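Local structure of malate dehydrogenase (Picrophilus torridus, 4BGV) at residues L97-G102 and I314-F319; D128-Y132 and V308-S312; G181-V185 and A300-S304; P142-I146 and I280-V285. The protein probably catalyses the reversible NAD-dependent oxidation of (S)-malate to oxaloacetate, a step of the tricarboxylic acid cycle. All coordinates share one frame. Residue numbers count along the deposited sequence, not the author numbering.

Contact 1: residues L97-G102 and I314-F319; sequences LLKNIG and IADDYF
Both segments are regular alpha helix. Their axes approach to 10.4 Å and cross at -57°. I101 lies over A315 (CA to CA 6.7 Å) and L98 over Y318 (7.5 Å).

Apolar packing dominates. I101 (m, t) points at the partner helix. Its CD1 lies 3.8 Å from A315 CB, and its CG2 lies 3.6 Å from Y318 CD2 and 4.0 Å from F319 CE1. I314 (m, t) sets its CG2 3.7 Å from L98 CD2 and 4.0 Å from L97 CD2.

Y318, with chi1 t, reaches along the other helix until its OH is 3.3 Å from G102 CA. A beta carbon at G102 would clash with that hydroxyl. Water 1 links Y318 OH (2.8 Å) to L98 O (3.3 Å).

The contact joins the NAD-binding domain to the long C-terminal helix of the LDH/MDH fold. N100, an NAD site by similarity, takes no part. Helix 127-138 packs alongside, with M130 against L97 and I101, and K136 pairing with D316.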
loop_
_atom_site.group_PDB
_atom_site.type_symbol
_atom_site.label_atom_id
_atom_site.label_comp_id
_atom_site.label_asym_id
_atom_site.label_seq_id
_atom_site.Cartn_x
_atom_site.Cartn_y
_atom_site.Cartn_z
ATOM N N LEU A 97 37.631 -10.402 5.381
ATOM C CA LEU A 97 37.616 -8.948 5.492
ATOM C C LEU A 97 38.494 -8.348 4.399
ATOM O O LEU A 97 38.101 -7.405 3.726
ATOM C CB LEU A 97 38.137 -8.503 6.864
ATOM C CG LEU A 97 38.013 -7.000 7.152
ATOM C CD1 LEU A 97 36.606 -6.653 7.581
ATOM C CD2 LEU A 97 39.025 -6.523 8.192
ATOM N N LEU A 98 39.686 -8.911 4.228
ATOM C CA LEU A 98 40.615 -8.437 3.208
ATOM C C LEU A 98 40.059 -8.592 1.796
ATOM O O LEU A 98 40.148 -7.668 0.982
ATOM C CB LEU A 98 41.967 -9.148 3.337
ATOM C CG LEU A 98 42.751 -8.604 4.532
ATOM C CD1 LEU A 98 44.032 -9.382 4.758
ATOM C CD2 LEU A 98 43.045 -7.121 4.324
ATOM N N LYS A 99 39.483 -9.757 1.515
ATOM C CA LYS A 99 38.846 -10.003 0.223
ATOM C C LYS A 99 37.781 -8.954 -0.063
ATOM O O LYS A 99 37.709 -8.401 -1.163
ATOM C CB LYS A 99 38.209 -11.391 0.190
ATOM C CG LYS A 99 37.508 -11.719 -1.127
ATOM C CD LYS A 99 38.499 -11.769 -2.288
ATOM C CE LYS A 99 37.808 -12.065 -3.616
ATOM N NZ LYS A 99 38.779 -12.191 -4.749
ATOM N N ASN A 100 36.942 -8.684 0.928
ATOM C CA ASN A 100 35.854 -7.742 0.711
ATOM C C ASN A 100 36.340 -6.297 0.602
ATOM O O ASN A 100 35.784 -5.522 -0.168
ATOM C CB ASN A 100 34.766 -7.897 1.778
ATOM C CG ASN A 100 33.866 -9.081 1.508
ATOM O OD1 ASN A 100 33.636 -9.448 0.350
ATOM N ND2 ASN A 100 33.371 -9.700 2.567
ATOM N N ILE A 101 37.376 -5.936 1.365
ATOM C CA ILE A 101 37.930 -4.586 1.280
ATOM C C ILE A 101 38.419 -4.309 -0.149
ATOM O O ILE A 101 38.212 -3.219 -0.695
ATOM C CB ILE A 101 39.063 -4.361 2.323
ATOM C CG1 ILE A 101 38.457 -4.190 3.721
ATOM C CG2 ILE A 101 39.870 -3.125 1.985
ATOM C CD1 ILE A 101 39.470 -4.271 4.853
ATOM N N GLY A 102 39.044 -5.316 -0.759
ATOM C CA GLY A 102 39.516 -5.196 -2.126
ATOM C C GLY A 102 38.363 -4.999 -3.092
ATOM O O GLY A 102 38.466 -4.215 -4.030
ATOM N N ILE A 314 43.272 -2.173 9.509
ATOM C CA ILE A 314 43.525 -3.193 8.494
ATOM C C ILE A 314 43.173 -2.657 7.101
ATOM O O ILE A 314 43.916 -2.873 6.139
ATOM C CB ILE A 314 42.754 -4.498 8.809
ATOM C CG1 ILE A 314 43.337 -5.152 10.067
ATOM C CG2 ILE A 314 42.799 -5.467 7.624
ATOM C CD1 ILE A 314 42.550 -6.335 10.567
ATOM N N ALA A 315 42.056 -1.934 7.006
ATOM C CA ALA A 315 41.664 -1.303 5.745
ATOM C C ALA A 315 42.686 -0.256 5.288
ATOM O O ALA A 315 43.069 -0.226 4.111
ATOM C CB ALA A 315 40.282 -0.696 5.858
ATOM N N ASP A 316 43.135 0.590 6.214
ATOM C CA ASP A 316 44.214 1.542 5.916
ATOM C C ASP A 316 45.444 0.830 5.345
ATOM O O ASP A 316 45.983 1.237 4.317
ATOM C CB ASP A 316 44.636 2.317 7.167
ATOM C CG ASP A 316 43.560 3.257 7.665
ATOM O OD1 ASP A 316 42.654 3.605 6.876
ATOM O OD2 ASP A 316 43.634 3.653 8.847
ATOM N N ASP A 317 45.876 -0.229 6.023
ATOM C CA ASP A 317 47.044 -0.994 5.603
ATOM C C ASP A 317 46.867 -1.585 4.206
ATOM O O ASP A 317 47.781 -1.516 3.382
ATOM C CB ASP A 317 47.355 -2.096 6.622
ATOM C CG ASP A 317 48.494 -2.990 6.184
ATOM O OD1 ASP A 317 49.671 -2.582 6.319
ATOM O OD2 ASP A 317 48.211 -4.113 5.713
ATOM N N TYR A 318 45.695 -2.159 3.939
ATOM C CA TYR A 318 45.403 -2.670 2.603
ATOM C C TYR A 318 45.541 -1.573 1.550
ATOM O O TYR A 318 46.178 -1.779 0.519
ATOM C CB TYR A 318 44.001 -3.287 2.525
ATOM C CG TYR A 318 43.675 -3.868 1.163
ATOM C CD1 TYR A 318 44.027 -5.172 0.845
ATOM C CD2 TYR A 318 43.012 -3.112 0.198
ATOM C CE1 TYR A 318 43.735 -5.707 -0.398
ATOM C CE2 TYR A 318 42.715 -3.636 -1.047
ATOM C CZ TYR A 318 43.074 -4.934 -1.339
ATOM O OH TYR A 318 42.783 -5.468 -2.572
ATOM N N PHE A 319 44.931 -0.418 1.806
ATOM C CA PHE A 319 44.977 0.688 0.850
ATOM C C PHE A 319 46.407 1.194 0.658
ATOM O O PHE A 319 46.819 1.520 -0.457
ATOM C CB PHE A 319 44.051 1.834 1.277
ATOM C CG PHE A 319 42.635 1.700 0.769
ATOM C CD1 PHE A 319 41.734 0.852 1.398
ATOM C CD2 PHE A 319 42.209 2.429 -0.332
ATOM C CE1 PHE A 319 40.436 0.729 0.937
ATOM C CE2 PHE A 319 40.904 2.315 -0.802
ATOM C CZ PHE A 319 40.017 1.460 -0.166
HETATM O O HOH W 1 41.791 -7.999 -1.840
HETATM O O HOH W 2 41.752 -3.922 -4.277
#

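Contact 2: residues D128-Y132 and V308-S312; sequences DIMAY and VKKNS
Both segments are alpha-helical throughout. Their axes come within 10.0 Å and their N-to-C directions differ by 40°, with a signed crossing angle of -40°. I129 and S312 form the closest backbone pair, with CA atoms 5.9 Å apart. The bonds Y132 N to D128 O (3.0 Å) and S312 N to V308 O (2.8 Å) keep each helix regular.

I129 is the main side chain here. Both its chi angles are m, and its CB points toward the other helix. Its CD1 lies 3.6 Å from N311 CB, 3.5 Å from S312 OG and 4.1 Å from V308 CG1. S312 (m) turns its OG back to V308 O, a hydrogen bond of 2.7 Å within its own helix, so the hydroxyl can sit beside the methyl group.

The pairing belongs to the interface between the two domains of the LDH/MDH fold. Helix 127-138 follows a strand of the Rossmann sheet, and helix 295-321 ends the catalytic domain. N311 also touches R93, a substrate-binding residue by similarity.

Y132 (chi1 t) brings its ring edge to S312, with CE2 3.6 Å from S312 O. Its OH is hydrogen-bonded to D316, one turn further along the C-terminal helix. At the other end, D128 (chi1 p) places OD2 3.5 Å from V308 CG2, while its OD1 accepts a 2.7 Å hydrogen bond from I129 N.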
loop_
_atom_site.group_PDB
_atom_site.type_symbol
_atom_site.label_atom_id
_atom_site.label_comp_id
_atom_site.label_asym_id
_atom_site.label_seq_id
_atom_site.Cartn_x
_atom_site.Cartn_y
_atom_site.Cartn_z
ATOM N N ASP A 128 30.335 -1.258 8.491
ATOM C CA ASP A 128 31.041 -0.062 8.935
ATOM C C ASP A 128 32.416 0.002 8.260
ATOM O O ASP A 128 32.765 1.024 7.656
ATOM C CB ASP A 128 31.133 0.054 10.458
ATOM C CG ASP A 128 31.410 -1.268 11.141
ATOM O OD1 ASP A 128 31.896 -2.207 10.467
ATOM O OD2 ASP A 128 31.139 -1.356 12.369
ATOM N N ILE A 129 33.157 -1.101 8.296
ATOM C CA ILE A 129 34.467 -1.147 7.635
ATOM C C ILE A 129 34.340 -1.030 6.116
ATOM O O ILE A 129 35.160 -0.374 5.466
ATOM C CB ILE A 129 35.269 -2.440 7.969
ATOM C CG1 ILE A 129 35.171 -2.764 9.456
ATOM C CG2 ILE A 129 36.737 -2.318 7.507
ATOM C CD1 ILE A 129 35.581 -1.601 10.390
ATOM N N MET A 130 33.346 -1.693 5.539
ATOM C CA MET A 130 33.161 -1.642 4.089
ATOM C C MET A 130 32.739 -0.248 3.622
ATOM O O MET A 130 33.126 0.172 2.534
ATOM C CB MET A 130 32.179 -2.715 3.600
ATOM C CG MET A 130 32.675 -4.140 3.835
ATOM S SD MET A 130 34.355 -4.437 3.251
ATOM C CE MET A 130 35.025 -5.377 4.613
ATOM N N ALA A 131 31.966 0.469 4.441
ATOM C CA ALA A 131 31.661 1.868 4.159
ATOM C C ALA A 131 32.928 2.719 4.204
ATOM O O ALA A 131 33.134 3.610 3.380
ATOM C CB ALA A 131 30.605 2.415 5.146
ATOM N N TYR A 132 33.779 2.445 5.186
ATOM C CA TYR A 132 35.070 3.123 5.286
ATOM C C TYR A 132 35.901 2.880 4.027
ATOM O O TYR A 132 36.467 3.813 3.459
ATOM C CB TYR A 132 35.798 2.660 6.547
ATOM C CG TYR A 132 37.100 3.372 6.833
ATOM C CD1 TYR A 132 37.152 4.763 6.977
ATOM C CD2 TYR A 132 38.276 2.657 6.964
ATOM C CE1 TYR A 132 38.352 5.410 7.240
ATOM C CE2 TYR A 132 39.473 3.289 7.228
ATOM C CZ TYR A 132 39.506 4.661 7.369
ATOM O OH TYR A 132 40.708 5.266 7.632
ATOM N N VAL A 308 36.195 -1.851 15.700
ATOM C CA VAL A 308 36.161 -0.992 14.516
ATOM C C VAL A 308 37.519 -0.343 14.242
ATOM O O VAL A 308 37.978 -0.311 13.098
ATOM C CB VAL A 308 35.051 0.071 14.632
ATOM C CG1 VAL A 308 35.091 1.034 13.450
ATOM C CG2 VAL A 308 33.699 -0.621 14.704
ATOM N N LYS A 309 38.175 0.147 15.292
ATOM C CA LYS A 309 39.494 0.746 15.137
ATOM C C LYS A 309 40.483 -0.257 14.540
ATOM O O LYS A 309 41.292 0.086 13.676
ATOM C CB LYS A 309 40.038 1.219 16.486
ATOM C CG LYS A 309 39.461 2.520 17.031
ATOM C CD LYS A 309 40.256 2.900 18.276
ATOM C CE LYS A 309 39.832 4.219 18.886
ATOM N NZ LYS A 309 40.679 4.503 20.085
ATOM N N LYS A 310 40.414 -1.493 15.022
ATOM C CA LYS A 310 41.333 -2.544 14.597
ATOM C C LYS A 310 41.109 -2.906 13.127
ATOM O O LYS A 310 42.058 -3.005 12.342
ATOM C CB LYS A 310 41.151 -3.778 15.479
ATOM C CG LYS A 310 42.149 -4.892 15.222
ATOM C CD LYS A 310 41.515 -6.040 14.461
ATOM C CE LYS A 310 40.398 -6.684 15.263
ATOM N NZ LYS A 310 39.697 -7.723 14.458
ATOM N N ASN A 311 39.854 -3.124 12.762
ATOM C CA ASN A 311 39.524 -3.479 11.389
ATOM C C ASN A 311 39.714 -2.320 10.409
ATOM O O ASN A 311 40.034 -2.539 9.235
ATOM C CB ASN A 311 38.095 -4.023 11.301
ATOM C CG ASN A 311 37.969 -5.422 11.872
ATOM O OD1 ASN A 311 38.936 -6.175 11.898
ATOM N ND2 ASN A 311 36.765 -5.782 12.313
ATOM N N SER A 312 39.509 -1.092 10.887
ATOM C CA SER A 312 39.701 0.079 10.040
ATOM C C SER A 312 41.188 0.275 9.748
ATOM O O SER A 312 41.569 0.729 8.664
ATOM C CB SER A 312 39.106 1.334 10.688
ATOM O OG SER A 312 37.707 1.192 10.907
#

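Contact 3: residues G181-V185 and A300-S304; sequences GDDMV and AWKKS
Here the C-terminal helix of the LDH/MDH catalytic domain packs against the start of strand 184-193. That strand follows closely after H180, the proton acceptor by similarity. Residues 182-183 form a short 3-10 turn and 184-185 are extended. Residues 300-304 are alpha helix. The nearest CA pairs are D183 with S304 (4.6 Å) and V185 with A300 (6.2 Å).

V185 (chi1 t) points into the helix and has the largest buried area. Its CG1 lies 4.0 Å from A300 CB. Its CG2 lies 3.5 Å from S304 OG and 4.1 Å from W301 CE3, at the edge of the indole. W301 NE1 is bonded to Y267 O.

S304 is next. In the m rotamer its OG donates a 2.6 Å hydrogen bond to D183 O, tying the turn to the helix. S304 is deposited in two conformers, and this bond belongs to the one given.

D183 meets the helix through its carbonyl O and its CB, 4.0 Å from S304 OG. Its carboxylate is held further along the helix, where OD2 bonds to S307 OG. The turn also meets the helix through water 3, which lies 2.7 Å from D182 O and 3.2 Å from A300 O.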
loop_
_atom_site.group_PDB
_atom_site.type_symbol
_atom_site.label_atom_id
_atom_site.label_comp_id
_atom_site.label_asym_id
_atom_site.label_seq_id
_atom_site.Cartn_x
_atom_site.Cartn_y
_atom_site.Cartn_z
ATOM N N GLY A 181 26.627 -8.842 16.277
ATOM C CA GLY A 181 27.249 -9.819 17.155
ATOM C C GLY A 181 27.673 -9.187 18.462
ATOM O O GLY A 181 26.908 -8.455 19.080
ATOM N N ASP A 182 28.901 -9.450 18.885
ATOM C CA ASP A 182 29.365 -8.887 20.146
ATOM C C ASP A 182 29.646 -7.393 20.026
ATOM O O ASP A 182 29.852 -6.721 21.035
ATOM C CB ASP A 182 30.597 -9.636 20.656
ATOM C CG ASP A 182 30.302 -11.101 20.968
ATOM O OD1 ASP A 182 29.264 -11.381 21.618
ATOM O OD2 ASP A 182 31.101 -11.969 20.551
ATOM N N ASP A 183 29.671 -6.876 18.801
ATOM C CA ASP A 183 29.861 -5.436 18.605
ATOM C C ASP A 183 28.564 -4.627 18.725
ATOM O O ASP A 183 28.597 -3.389 18.694
ATOM C CB ASP A 183 30.523 -5.140 17.260
ATOM C CG ASP A 183 32.009 -5.498 17.245
ATOM O OD1 ASP A 183 32.610 -5.600 18.333
ATOM O OD2 ASP A 183 32.570 -5.661 16.137
ATOM N N MET A 184 27.429 -5.322 18.818
ATOM C CA MET A 184 26.132 -4.659 18.942
ATOM C C MET A 184 25.991 -4.127 20.356
ATOM O O MET A 184 26.429 -4.767 21.311
ATOM C CB MET A 184 24.999 -5.651 18.673
ATOM C CG MET A 184 23.610 -5.033 18.523
ATOM S SD MET A 184 22.359 -6.355 18.392
ATOM C CE MET A 184 22.042 -6.715 20.118
ATOM N N VAL A 185 25.375 -2.956 20.493
ATOM C CA VAL A 185 25.173 -2.368 21.814
ATOM C C VAL A 185 23.708 -1.968 21.957
ATOM O O VAL A 185 23.278 -0.939 21.430
ATOM C CB VAL A 185 26.053 -1.122 22.043
ATOM C CG1 VAL A 185 25.829 -0.571 23.464
ATOM C CG2 VAL A 185 27.528 -1.452 21.821
ATOM N N ALA A 300 30.313 -1.522 26.906
ATOM C CA ALA A 300 29.997 -2.267 25.692
ATOM C C ALA A 300 30.413 -1.477 24.456
ATOM O O ALA A 300 30.930 -2.042 23.492
ATOM C CB ALA A 300 28.517 -2.595 25.641
ATOM N N TRP A 301 30.182 -0.166 24.481
ATOM C CA TRP A 301 30.577 0.681 23.364
ATOM C C TRP A 301 32.088 0.665 23.133
ATOM O O TRP A 301 32.549 0.559 21.993
ATOM C CB TRP A 301 30.082 2.115 23.559
ATOM C CG TRP A 301 30.395 3.011 22.384
ATOM C CD1 TRP A 301 31.334 3.997 22.332
ATOM C CD2 TRP A 301 29.766 2.986 21.096
ATOM N NE1 TRP A 301 31.322 4.600 21.091
ATOM C CE2 TRP A 301 30.378 3.985 20.312
ATOM C CE3 TRP A 301 28.758 2.204 20.523
ATOM C CZ2 TRP A 301 30.008 4.233 18.992
ATOM C CZ3 TRP A 301 28.385 2.457 19.210
ATOM C CH2 TRP A 301 29.014 3.462 18.458
ATOM N N LYS A 302 32.859 0.754 24.214
ATOM C CA LYS A 302 34.309 0.810 24.091
ATOM C C LYS A 302 34.866 -0.445 23.421
ATOM O O LYS A 302 35.812 -0.372 22.642
ATOM C CB LYS A 302 34.962 1.062 25.455
ATOM C CG LYS A 302 34.909 2.531 25.844
ATOM C CD LYS A 302 35.449 2.784 27.245
ATOM C CE LYS A 302 35.138 4.214 27.676
ATOM N NZ LYS A 302 35.732 4.552 29.000
ATOM N N LYS A 303 34.253 -1.588 23.700
ATOM C CA LYS A 303 34.659 -2.837 23.071
ATOM C C LYS A 303 34.365 -2.817 21.573
ATOM O O LYS A 303 35.179 -3.261 20.765
ATOM C CB LYS A 303 33.970 -4.026 23.749
ATOM C CG LYS A 303 34.615 -4.421 25.076
ATOM C CD LYS A 303 33.729 -5.335 25.925
ATOM C CE LYS A 303 33.009 -6.388 25.094
ATOM N NZ LYS A 303 31.614 -5.970 24.764
ATOM N N SER A 304 33.197 -2.294 21.212
ATOM C CA SER A 304 32.820 -2.170 19.808
ATOM C C SER A 304 33.774 -1.220 19.097
ATOM O O SER A 304 34.211 -1.485 17.968
ATOM C CB SER A 304 31.381 -1.670 19.664
ATOM O OG SER A 304 30.460 -2.543 20.296
HETATM O O HOH W 3 29.468 -4.850 22.931
#

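Contact 4: residues P142-I146 and I280-V285; sequences PERII and IGKNGV
I146 lays its CG2 against V285 CG2 at 3.4 Å, and its CD1 reaches I280 CG2 at 4.2 Å. Its chi1 is p and chi2 t. The contact sets strand 145-147, an outer strand of the Rossmann sheet, against a beta hairpin of the catalytic domain. Residues 142-144 are a 3-10 turn. Strands 272-281 and 284-288 join through a type I turn from G281 to G284, closed by G284 N to G281 O (2.9 Å).

One backbone bond ties the two together: V285 N donates to E143 O at 2.7 Å, almost perfectly straight. The nearest CA pair is R144 with G284 (4.5 Å). G284 has phi 97° and psi -124°, and a beta carbon there would clash with E143 O.

R144 reaches back over the turn, its CG 3.7 Å from N283 O, and its NH2 bonds to E117 O. E143 OE1 bonds to S141 OG. Water 4 joins E143 OE2 (2.7 Å), R144 NH1 (2.8 Å) and N283 O (2.8 Å).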
loop_
_atom_site.group_PDB
_atom_site.type_symbol
_atom_site.label_atom_id
_atom_site.label_comp_id
_atom_site.label_asym_id
_atom_site.label_seq_id
_atom_site.Cartn_x
_atom_site.Cartn_y
_atom_site.Cartn_z
ATOM N N PRO A 142 31.955 12.176 3.043
ATOM C CA PRO A 142 31.629 11.015 3.885
ATOM C C PRO A 142 30.211 10.998 4.471
ATOM O O PRO A 142 29.724 9.917 4.812
ATOM C CB PRO A 142 32.677 11.076 5.003
ATOM C CG PRO A 142 33.232 12.466 4.959
ATOM C CD PRO A 142 33.152 12.889 3.521
ATOM N N GLU A 143 29.563 12.155 4.566
ATOM C CA GLU A 143 28.168 12.190 4.996
ATOM C C GLU A 143 27.236 11.528 3.966
ATOM O O GLU A 143 26.071 11.257 4.268
ATOM C CB GLU A 143 27.711 13.629 5.288
ATOM C CG GLU A 143 27.229 14.417 4.054
ATOM C CD GLU A 143 28.369 15.007 3.221
ATOM O OE1 GLU A 143 29.548 14.824 3.594
ATOM O OE2 GLU A 143 28.091 15.669 2.191
ATOM N N ARG A 144 27.742 11.262 2.761
ATOM C CA ARG A 144 26.894 10.720 1.695
ATOM C C ARG A 144 26.983 9.203 1.619
ATOM O O ARG A 144 26.414 8.579 0.718
ATOM C CB ARG A 144 27.229 11.365 0.338
ATOM C CG ARG A 144 26.997 12.871 0.374
ATOM C CD ARG A 144 27.663 13.617 -0.781
ATOM N NE ARG A 144 26.919 13.496 -2.029
ATOM C CZ ARG A 144 25.834 14.204 -2.335
ATOM N NH1 ARG A 144 25.342 15.075 -1.464
ATOM N NH2 ARG A 144 25.231 14.031 -3.516
ATOM N N ILE A 145 27.670 8.613 2.596
ATOM C CA ILE A 145 27.848 7.166 2.658
ATOM C C ILE A 145 27.314 6.650 3.994
ATOM O O ILE A 145 27.700 7.150 5.056
ATOM C CB ILE A 145 29.353 6.784 2.549
ATOM C CG1 ILE A 145 29.959 7.363 1.263
ATOM C CG2 ILE A 145 29.527 5.281 2.575
ATOM C CD1 ILE A 145 31.507 7.323 1.220
ATOM N N ILE A 146 26.415 5.672 3.943
ATOM C CA ILE A 146 25.943 5.023 5.176
ATOM C C ILE A 146 25.978 3.500 5.045
ATOM O O ILE A 146 25.834 2.970 3.951
ATOM C CB ILE A 146 24.517 5.495 5.578
ATOM C CG1 ILE A 146 23.497 5.177 4.488
ATOM C CG2 ILE A 146 24.514 7.003 5.843
ATOM C CD1 ILE A 146 22.058 5.638 4.859
ATOM N N ILE A 280 18.303 10.386 8.226
ATOM C CA ILE A 280 18.637 10.068 6.838
ATOM C C ILE A 280 17.783 10.893 5.885
ATOM O O ILE A 280 16.560 10.775 5.884
ATOM C CB ILE A 280 18.388 8.585 6.537
ATOM C CG1 ILE A 280 19.129 7.702 7.542
ATOM C CG2 ILE A 280 18.826 8.248 5.092
ATOM C CD1 ILE A 280 18.804 6.233 7.403
ATOM N N GLY A 281 18.422 11.730 5.082
ATOM C CA GLY A 281 17.682 12.578 4.162
ATOM C C GLY A 281 18.296 12.616 2.783
ATOM O O GLY A 281 19.200 11.822 2.480
ATOM N N LYS A 282 17.839 13.564 1.954
ATOM C CA LYS A 282 18.309 13.654 0.571
ATOM C C LYS A 282 19.809 13.920 0.462
ATOM O O LYS A 282 20.411 13.653 -0.575
ATOM C CB LYS A 282 17.524 14.710 -0.221
ATOM C CG LYS A 282 17.477 16.084 0.433
ATOM C CD LYS A 282 16.689 17.071 -0.433
ATOM C CE LYS A 282 16.327 18.334 0.336
ATOM N NZ LYS A 282 17.525 19.019 0.898
ATOM N N ASN A 283 20.413 14.442 1.529
ATOM C CA ASN A 283 21.849 14.708 1.496
ATOM C C ASN A 283 22.695 13.582 2.115
ATOM O O ASN A 283 23.916 13.715 2.239
ATOM C CB ASN A 283 22.189 16.037 2.193
ATOM C CG ASN A 283 21.520 17.240 1.546
ATOM O OD1 ASN A 283 20.963 18.092 2.237
ATOM N ND2 ASN A 283 21.579 17.317 0.228
ATOM N N GLY A 284 22.044 12.494 2.523
ATOM C CA GLY A 284 22.718 11.412 3.225
ATOM C C GLY A 284 22.534 11.546 4.729
ATOM O O GLY A 284 21.396 11.612 5.213
ATOM N N VAL A 285 23.639 11.586 5.473
ATOM C CA VAL A 285 23.557 11.815 6.923
ATOM C C VAL A 285 23.244 13.280 7.183
ATOM O O VAL A 285 24.068 14.146 6.885
ATOM C CB VAL A 285 24.879 11.452 7.632
ATOM C CG1 VAL A 285 24.801 11.804 9.123
ATOM C CG2 VAL A 285 25.160 9.975 7.456
HETATM O O HOH W 4 25.563 15.727 1.220
HETATM O O HOH W 5 22.571 15.283 -2.560
#

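How the contacts relate
Contacts 1, 2 and 3 use helix 295-321. Along that helix they come in the order 3, 2, 1, toward the C-terminus. Contacts 1 and 2 have centres 9 Å apart and touch through D316 OD1 and Y132 OH (2.7 Å). The centres of contacts 2 and 3 are about 14 Å apart. Those of contacts 2 and 4 are about 18 Å apart, yet A131 CB meets I145 CG2 at 4.0 Å. The hairpin of contact 4 precedes the long helix. Contacts 1 and 2 form one continuous patch of the domain interface and contact 4 a second. Contact 3 packs the shared helix within the catalytic domain, against the strand after H180, the proton acceptor by similarity.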